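Local atomic coordinates of aspartate semialdehyde dehydrogenase (Francisella tularensis subsp. tularensis, PDB entry 4WOJ), a protein that probably catalyses the NADPH-dependent reductive dephosphorylation of L-aspartyl-4-phosphate to L-aspartate-semialdehyde, an early step towards lysine, methionine and threonine. Residues M72-S77 against W96-D102; D157-N163 against L280-Q286. One frame throughout, in Å; residues are numbered along the deposited sequence.

Contact 1 (M72-S77 against W96-D102)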
loop_
_atom_site.group_PDB
_atom_site.type_symbol
_atom_site.label_atom_id
_atom_site.label_comp_id
_atom_site.label_asym_id
_atom_site.label_seq_id
_atom_site.Cartn_x
_atom_site.Cartn_y
_atom_site.Cartn_z
ATOM N N MET B 72 -7.812 -30.798 30.058
ATOM C CA MET B 72 -7.516 -30.899 28.618
ATOM C C MET B 72 -6.046 -31.304 28.414
ATOM O O MET B 72 -5.162 -30.851 29.117
ATOM C CB MET B 72 -7.787 -29.591 27.882
ATOM C CG MET B 72 -9.213 -29.057 27.972
ATOM S SD MET B 72 -10.440 -30.045 27.076
ATOM C CE MET B 72 -11.090 -30.966 28.471
ATOM N N ASP B 73 -5.828 -32.211 27.472
ATOM C CA ASP B 73 -4.508 -32.616 27.042
ATOM C C ASP B 73 -3.804 -31.517 26.221
ATOM O O ASP B 73 -2.557 -31.416 26.193
ATOM C CB ASP B 73 -4.627 -33.873 26.207
ATOM C CG ASP B 73 -5.055 -35.057 27.029
ATOM O OD1 ASP B 73 -4.212 -35.521 27.831
ATOM O OD2 ASP B 73 -6.241 -35.497 26.911
ATOM N N ILE B 74 -4.640 -30.724 25.556
ATOM C CA ILE B 74 -4.220 -29.706 24.629
ATOM C C ILE B 74 -5.235 -28.578 24.665
ATOM O O ILE B 74 -6.442 -28.807 24.584
ATOM C CB ILE B 74 -4.161 -30.240 23.176
ATOM C CG1 ILE B 74 -3.183 -31.415 23.055
ATOM C CG2 ILE B 74 -3.756 -29.121 22.205
ATOM C CD1 ILE B 74 -3.033 -31.940 21.632
ATOM N N LEU B 75 -4.736 -27.349 24.744
ATOM C CA LEU B 75 -5.583 -26.168 24.660
ATOM C C LEU B 75 -5.139 -25.327 23.478
ATOM O O LEU B 75 -3.948 -25.225 23.189
ATOM C CB LEU B 75 -5.489 -25.348 25.939
ATOM C CG LEU B 75 -5.961 -26.074 27.208
ATOM C CD1 LEU B 75 -5.527 -25.286 28.423
ATOM C CD2 LEU B 75 -7.481 -26.262 27.190
ATOM N N LEU B 76 -6.110 -24.744 22.784
ATOM C CA LEU B 76 -5.833 -23.964 21.594
ATOM C C LEU B 76 -6.542 -22.606 21.664
ATOM O O LEU B 76 -7.785 -22.521 21.577
ATOM C CB LEU B 76 -6.265 -24.744 20.358
ATOM C CG LEU B 76 -5.629 -24.282 19.052
ATOM C CD1 LEU B 76 -5.697 -25.427 18.053
ATOM C CD2 LEU B 76 -6.314 -23.032 18.517
ATOM N N SER B 77 -5.742 -21.546 21.797
ATOM C CA SER B 77 -6.296 -20.203 22.054
ATOM C C SER B 77 -6.159 -19.275 20.856
ATOM O O SER B 77 -5.082 -19.117 20.320
ATOM C CB SER B 77 -5.630 -19.553 23.272
ATOM O OG SER B 77 -6.235 -18.297 23.539
ATOM N N TRP B 96 0.086 -28.161 35.278
ATOM C CA TRP B 96 -0.401 -28.674 33.978
ATOM C C TRP B 96 0.732 -28.785 32.946
ATOM O O TRP B 96 1.330 -27.791 32.633
ATOM C CB TRP B 96 -1.480 -27.739 33.426
ATOM C CG TRP B 96 -2.119 -28.167 32.139
ATOM C CD1 TRP B 96 -2.957 -29.228 31.963
ATOM C CD2 TRP B 96 -2.023 -27.516 30.855
ATOM N NE1 TRP B 96 -3.385 -29.286 30.656
ATOM C CE2 TRP B 96 -2.821 -28.255 29.951
ATOM C CE3 TRP B 96 -1.336 -26.387 30.380
ATOM C CZ2 TRP B 96 -2.950 -27.903 28.594
ATOM C CZ3 TRP B 96 -1.466 -26.034 29.033
ATOM C CH2 TRP B 96 -2.273 -26.792 28.156
ATOM N N GLN B 97 0.983 -29.979 32.409
ATOM C CA GLN B 97 2.040 -30.185 31.401
ATOM C C GLN B 97 1.556 -30.508 29.972
ATOM O O GLN B 97 2.261 -31.171 29.202
ATOM C CB GLN B 97 2.981 -31.290 31.836
ATOM C CG GLN B 97 3.884 -30.920 32.986
ATOM C CD GLN B 97 4.436 -32.171 33.627
ATOM O OE1 GLN B 97 4.737 -33.142 32.935
ATOM N NE2 GLN B 97 4.526 -32.180 34.953
ATOM N N GLY B 98 0.381 -30.013 29.618
ATOM C CA GLY B 98 -0.148 -30.216 28.292
ATOM C C GLY B 98 0.307 -29.183 27.274
ATOM O O GLY B 98 0.977 -28.197 27.602
ATOM N N PHE B 99 -0.077 -29.419 26.025
ATOM C CA PHE B 99 0.297 -28.549 24.914
ATOM C C PHE B 99 -0.565 -27.312 24.810
ATOM O O PHE B 99 -1.791 -27.370 24.815
ATOM C CB PHE B 99 0.228 -29.292 23.597
ATOM C CG PHE B 99 1.152 -30.459 23.508
ATOM C CD1 PHE B 99 0.735 -31.717 23.918
ATOM C CD2 PHE B 99 2.397 -30.314 22.957
ATOM C CE1 PHE B 99 1.570 -32.815 23.803
ATOM C CE2 PHE B 99 3.235 -31.395 22.835
ATOM C CZ PHE B 99 2.826 -32.652 23.254
ATOM N N TRP B 100 0.110 -26.184 24.713
ATOM C CA TRP B 100 -0.531 -24.894 24.576
ATOM C C TRP B 100 -0.204 -24.409 23.166
ATOM O O TRP B 100 0.955 -24.115 22.841
ATOM C CB TRP B 100 0.030 -23.938 25.624
ATOM C CG TRP B 100 -0.458 -22.558 25.542
ATOM C CD1 TRP B 100 0.117 -21.544 24.870
ATOM C CD2 TRP B 100 -1.608 -22.012 26.194
ATOM N NE1 TRP B 100 -0.610 -20.393 25.040
ATOM C CE2 TRP B 100 -1.667 -20.651 25.862
ATOM C CE3 TRP B 100 -2.598 -22.543 27.034
ATOM C CZ2 TRP B 100 -2.690 -19.802 26.326
ATOM C CZ3 TRP B 100 -3.603 -21.696 27.513
ATOM C CH2 TRP B 100 -3.648 -20.351 27.147
ATOM N N ILE B 101 -1.230 -24.373 22.325
ATOM C CA ILE B 101 -1.107 -23.847 20.973
ATOM C C ILE B 101 -1.776 -22.476 21.015
ATOM O O ILE B 101 -2.904 -22.350 21.455
ATOM C CB ILE B 101 -1.766 -24.780 19.931
ATOM C CG1 ILE B 101 -1.047 -26.127 19.886
ATOM C CG2 ILE B 101 -1.708 -24.176 18.548
ATOM C CD1 ILE B 101 -1.911 -27.264 19.385
ATOM N N ASP B 102 -1.074 -21.449 20.561
ATOM C CA ASP B 102 -1.562 -20.081 20.718
ATOM C C ASP B 102 -1.339 -19.212 19.500
ATOM O O ASP B 102 -0.250 -19.261 18.888
ATOM C CB ASP B 102 -0.802 -19.446 21.877
ATOM C CG ASP B 102 -1.516 -18.218 22.458
ATOM O OD1 ASP B 102 -2.441 -17.649 21.793
ATOM O OD2 ASP B 102 -1.114 -17.830 23.587
#
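Strands 74-77 and 99-102 run parallel, their axes 4.8 Å apart at closest and 13° from exact alignment. Ile-74 pairs with Phe-99, and the register holds through to Ser-77 and Asp-102. Four backbone hydrogen bonds join the two segments: Phe-99 N to Asp-73 O (3.2 Å), Leu-75 N to Phe-99 O (2.9 Å), Ile-101 N to Leu-75 O (3.0 Å) and Ser-77 N to Ile-101 O (3.0 Å). Before the strands, Trp-96 NE1 donates to Met-72 O at 2.8 Å. Leu-75 CD1 lies over one face of the Trp-96 indole, 4.0 Å from the centroid of its six-membered ring, in a CH-pi contact. Trp-100 shares the Leu-75 face, and helix 81-93 packs there. On the other face, Ile-74 CG2 meets Ile-101 CD1 at 3.8 Å and Ile-74 CG1 meets Phe-99 CD1 at 4.0 Å. Helix 354-369 packs on this face through Ile-368 and Val-364. Strand 74-77, helix 81-93 and strand 99-102 form a beta-alpha-beta unit of the parallel sheet in the Rossmann-type NAD-binding domain.

Contact 2 (D157-N163 against L280-Q286)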
loop_
_atom_site.group_PDB
_atom_site.type_symbol
_atom_site.label_atom_id
_atom_site.label_comp_id
_atom_site.label_asym_id
_atom_site.label_seq_id
_atom_site.Cartn_x
_atom_site.Cartn_y
_atom_site.Cartn_z
ATOM N N ASP B 157 18.373 -21.529 1.379
ATOM C CA ASP B 157 19.166 -20.483 1.983
ATOM C C ASP B 157 19.725 -19.505 0.955
ATOM O O ASP B 157 20.903 -19.116 1.034
ATOM C CB ASP B 157 20.306 -21.079 2.807
ATOM C CG ASP B 157 20.873 -20.089 3.801
ATOM O OD1 ASP B 157 20.144 -19.135 4.204
ATOM O OD2 ASP B 157 22.056 -20.257 4.185
ATOM N N LEU B 158 18.888 -19.094 0.000
ATOM C CA LEU B 158 19.327 -18.166 -1.059
ATOM C C LEU B 158 19.084 -16.681 -0.773
ATOM O O LEU B 158 19.574 -15.819 -1.491
ATOM C CB LEU B 158 18.703 -18.575 -2.394
ATOM C CG LEU B 158 19.294 -19.876 -2.968
ATOM C CD1 LEU B 158 18.591 -20.283 -4.231
ATOM C CD2 LEU B 158 20.787 -19.749 -3.264
ATOM N N VAL B 159 18.390 -16.374 0.319
ATOM C CA VAL B 159 17.984 -14.995 0.586
ATOM C C VAL B 159 18.934 -14.375 1.601
ATOM O O VAL B 159 19.061 -14.903 2.716
ATOM C CB VAL B 159 16.554 -14.955 1.157
ATOM C CG1 VAL B 159 16.184 -13.550 1.579
ATOM C CG2 VAL B 159 15.571 -15.520 0.157
ATOM N N GLU B 160 19.540 -13.245 1.209
ATOM C CA GLU B 160 20.487 -12.473 2.035
ATOM C C GLU B 160 19.730 -11.473 2.909
ATOM O O GLU B 160 20.013 -11.371 4.088
ATOM C CB GLU B 160 21.499 -11.713 1.165
ATOM C CG GLU B 160 22.724 -11.205 1.937
ATOM C CD GLU B 160 23.825 -10.640 1.046
ATOM O OE1 GLU B 160 24.321 -11.335 0.129
ATOM O OE2 GLU B 160 24.222 -9.482 1.259
ATOM N N TRP B 161 18.800 -10.716 2.302
ATOM C CA TRP B 161 17.781 -9.949 3.044
ATOM C C TRP B 161 16.487 -9.666 2.276
ATOM O O TRP B 161 16.427 -9.852 1.088
ATOM C CB TRP B 161 18.321 -8.648 3.622
ATOM C CG TRP B 161 18.931 -7.653 2.696
ATOM C CD1 TRP B 161 20.252 -7.283 2.687
ATOM C CD2 TRP B 161 18.270 -6.809 1.723
ATOM N NE1 TRP B 161 20.452 -6.306 1.773
ATOM C CE2 TRP B 161 19.267 -5.989 1.158
ATOM C CE3 TRP B 161 16.949 -6.687 1.261
ATOM C CZ2 TRP B 161 19.002 -5.061 0.153
ATOM C CZ3 TRP B 161 16.672 -5.761 0.255
ATOM C CH2 TRP B 161 17.696 -4.959 -0.290
ATOM N N VAL B 162 15.480 -9.158 3.007
ATOM C CA VAL B 162 14.162 -8.795 2.458
ATOM C C VAL B 162 13.641 -7.436 2.926
ATOM O O VAL B 162 13.429 -7.235 4.112
ATOM C CB VAL B 162 13.078 -9.814 2.911
ATOM C CG1 VAL B 162 11.777 -9.535 2.209
ATOM C CG2 VAL B 162 13.544 -11.248 2.685
ATOM N N ASN B 163 13.416 -6.511 1.995
ATOM C CA ASN B 163 12.601 -5.348 2.294
ATOM C C ASN B 163 11.151 -5.694 1.996
ATOM O O ASN B 163 10.872 -6.149 0.871
ATOM C CB ASN B 163 12.984 -4.183 1.438
ATOM C CG ASN B 163 12.314 -2.902 1.893
ATOM O OD1 ASN B 163 12.793 -2.255 2.814
ATOM N ND2 ASN B 163 11.239 -2.500 1.226
ATOM N N LEU B 280 7.789 -6.964 -2.077
ATOM C CA LEU B 280 8.999 -7.492 -1.557
ATOM C C LEU B 280 10.114 -7.081 -2.456
ATOM O O LEU B 280 9.978 -7.084 -3.670
ATOM C CB LEU B 280 8.947 -9.003 -1.462
ATOM C CG LEU B 280 7.869 -9.584 -0.563
ATOM C CD1 LEU B 280 8.145 -11.066 -0.446
ATOM C CD2 LEU B 280 7.801 -8.979 0.819
ATOM N N THR B 281 11.218 -6.679 -1.836
ATOM C CA THR B 281 12.471 -6.466 -2.557
ATOM C C THR B 281 13.482 -7.342 -1.868
ATOM O O THR B 281 13.781 -7.168 -0.693
ATOM C CB THR B 281 12.865 -4.997 -2.549
ATOM O OG1 THR B 281 11.791 -4.219 -3.118
ATOM C CG2 THR B 281 14.116 -4.762 -3.367
ATOM N N VAL B 282 13.942 -8.350 -2.584
ATOM C CA VAL B 282 14.710 -9.438 -1.982
ATOM C C VAL B 282 16.107 -9.443 -2.574
ATOM O O VAL B 282 16.245 -9.467 -3.817
ATOM C CB VAL B 282 14.091 -10.804 -2.247
ATOM C CG1 VAL B 282 14.829 -11.865 -1.474
ATOM C CG2 VAL B 282 12.610 -10.824 -1.835
ATOM N N LYS B 283 17.124 -9.391 -1.697
ATOM C CA LYS B 283 18.515 -9.500 -2.137
ATOM C C LYS B 283 18.912 -10.949 -1.962
ATOM O O LYS B 283 18.715 -11.524 -0.906
ATOM C CB LYS B 283 19.428 -8.621 -1.322
ATOM C CG LYS B 283 20.869 -8.665 -1.796
ATOM C CD LYS B 283 21.754 -7.790 -0.939
ATOM C CE LYS B 283 23.050 -7.474 -1.639
ATOM N NZ LYS B 283 22.851 -6.428 -2.678
ATOM N N LEU B 284 19.451 -11.536 -3.024
ATOM C CA LEU B 284 19.865 -12.941 -3.023
ATOM C C LEU B 284 21.322 -13.129 -2.628
ATOM O O LEU B 284 22.112 -12.203 -2.693
ATOM C CB LEU B 284 19.601 -13.563 -4.405
ATOM C CG LEU B 284 18.115 -13.682 -4.822
ATOM C CD1 LEU B 284 18.013 -14.194 -6.232
ATOM C CD2 LEU B 284 17.330 -14.586 -3.892
ATOM N N ARG B 285 21.685 -14.332 -2.225
ATOM C CA ARG B 285 23.096 -14.619 -1.951
ATOM C C ARG B 285 23.882 -14.887 -3.235
ATOM O O ARG B 285 25.093 -14.853 -3.223
ATOM C CB ARG B 285 23.258 -15.828 -1.032
ATOM C CG ARG B 285 22.649 -15.664 0.332
ATOM C CD ARG B 285 23.228 -16.669 1.304
ATOM N NE ARG B 285 22.334 -16.901 2.441
ATOM C CZ ARG B 285 22.174 -16.066 3.458
ATOM N NH1 ARG B 285 22.838 -14.907 3.501
ATOM N NH2 ARG B 285 21.353 -16.394 4.450
ATOM N N GLN B 286 23.179 -15.199 -4.309
ATOM C CA GLN B 286 23.751 -15.538 -5.601
ATOM C C GLN B 286 22.906 -14.902 -6.664
ATOM O O GLN B 286 21.689 -14.823 -6.520
ATOM C CB GLN B 286 23.604 -17.025 -5.866
ATOM C CG GLN B 286 24.599 -17.951 -5.189
ATOM C CD GLN B 286 24.059 -19.366 -5.087
ATOM O OE1 GLN B 286 23.248 -19.796 -5.917
ATOM N NE2 GLN B 286 24.492 -20.094 -4.064
HETATM O O HOH W 1 10.248 -3.747 -0.786
#
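Strands 161-163 and 280-284 run antiparallel, their axes 4.7 Å apart at closest, with 163° between their N-to-C directions. Asn-163 and Thr-281 form a hydrogen-bonded pair: Asn-163 N donates to Thr-281 O and Thr-281 N to Asn-163 O, both at 2.8 Å. At the next such pair, Lys-283 N donates to Trp-161 O at 2.9 Å. Lys-283 O takes two donors, Glu-160 N at 2.8 Å and, weakly, Trp-161 N at 3.3 Å. This is a classic beta bulge, which shifts the register by one residue. Beyond it, Arg-285 N donates to Leu-158 O at 2.7 Å.

The Arg-285 side chain also holds Asp-157, the C-prime residue of the Schellman motif that ends the preceding helix. Arg-285 NE donates to Asp-157 O at 3.0 Å, and Arg-285 NH2 makes a salt bridge to Asp-157 OD1, also at 3.0 Å. Lys-283 NZ forms a salt bridge with Asp-342, while Lys-283 CB makes a CH-pi contact over the Trp-161 six-membered ring, 3.7 Å from its centroid. Val-159 CG1 touches Val-282 CG1 at 3.7 Å.

Water 1 accepts from Asn-163 ND2 at 2.6 Å and donates to Thr-281 OG1 at 2.8 Å; its bond to Asn-163 O, 3.0 Å, is weak. Asn-163 OD1 hydrogen-bonds Thr-281 OG1 of the second subunit, and Thr-281 OG1 hydrogen-bonds Asn-163 OD1 of that subunit. Thr-281 OG1 also hydrogen-bonds His-345 ND1 of its own chain. The bulged pair is part of the mixed sheet of the dimerisation domain, and its reciprocal Asn-163 to Thr-281 bonds place it in the homodimer interface.

Overall arrangement
The two contacts lie in different parts of the chain and do not touch. Their centres are 36 Å apart, and their nearest atoms about 22 Å. Along the chain, both segments of contact 1 come before those of contact 2. Contact 1 joins neighbouring strands of the parallel NAD-binding sheet, and no other chain of the assembly reaches it. Contact 2 joins strands far apart in sequence, in the mixed sheet of the dimerisation domain, and meets the second subunit. Contact 1 is away from the predicted active-site residues, Cys-141 and His-276. Contact 2 comes closer to His-276: the side chain of Leu-280 is about 10 Å from that of His-276, the predicted proton acceptor, which lies on the same strand, 275-284.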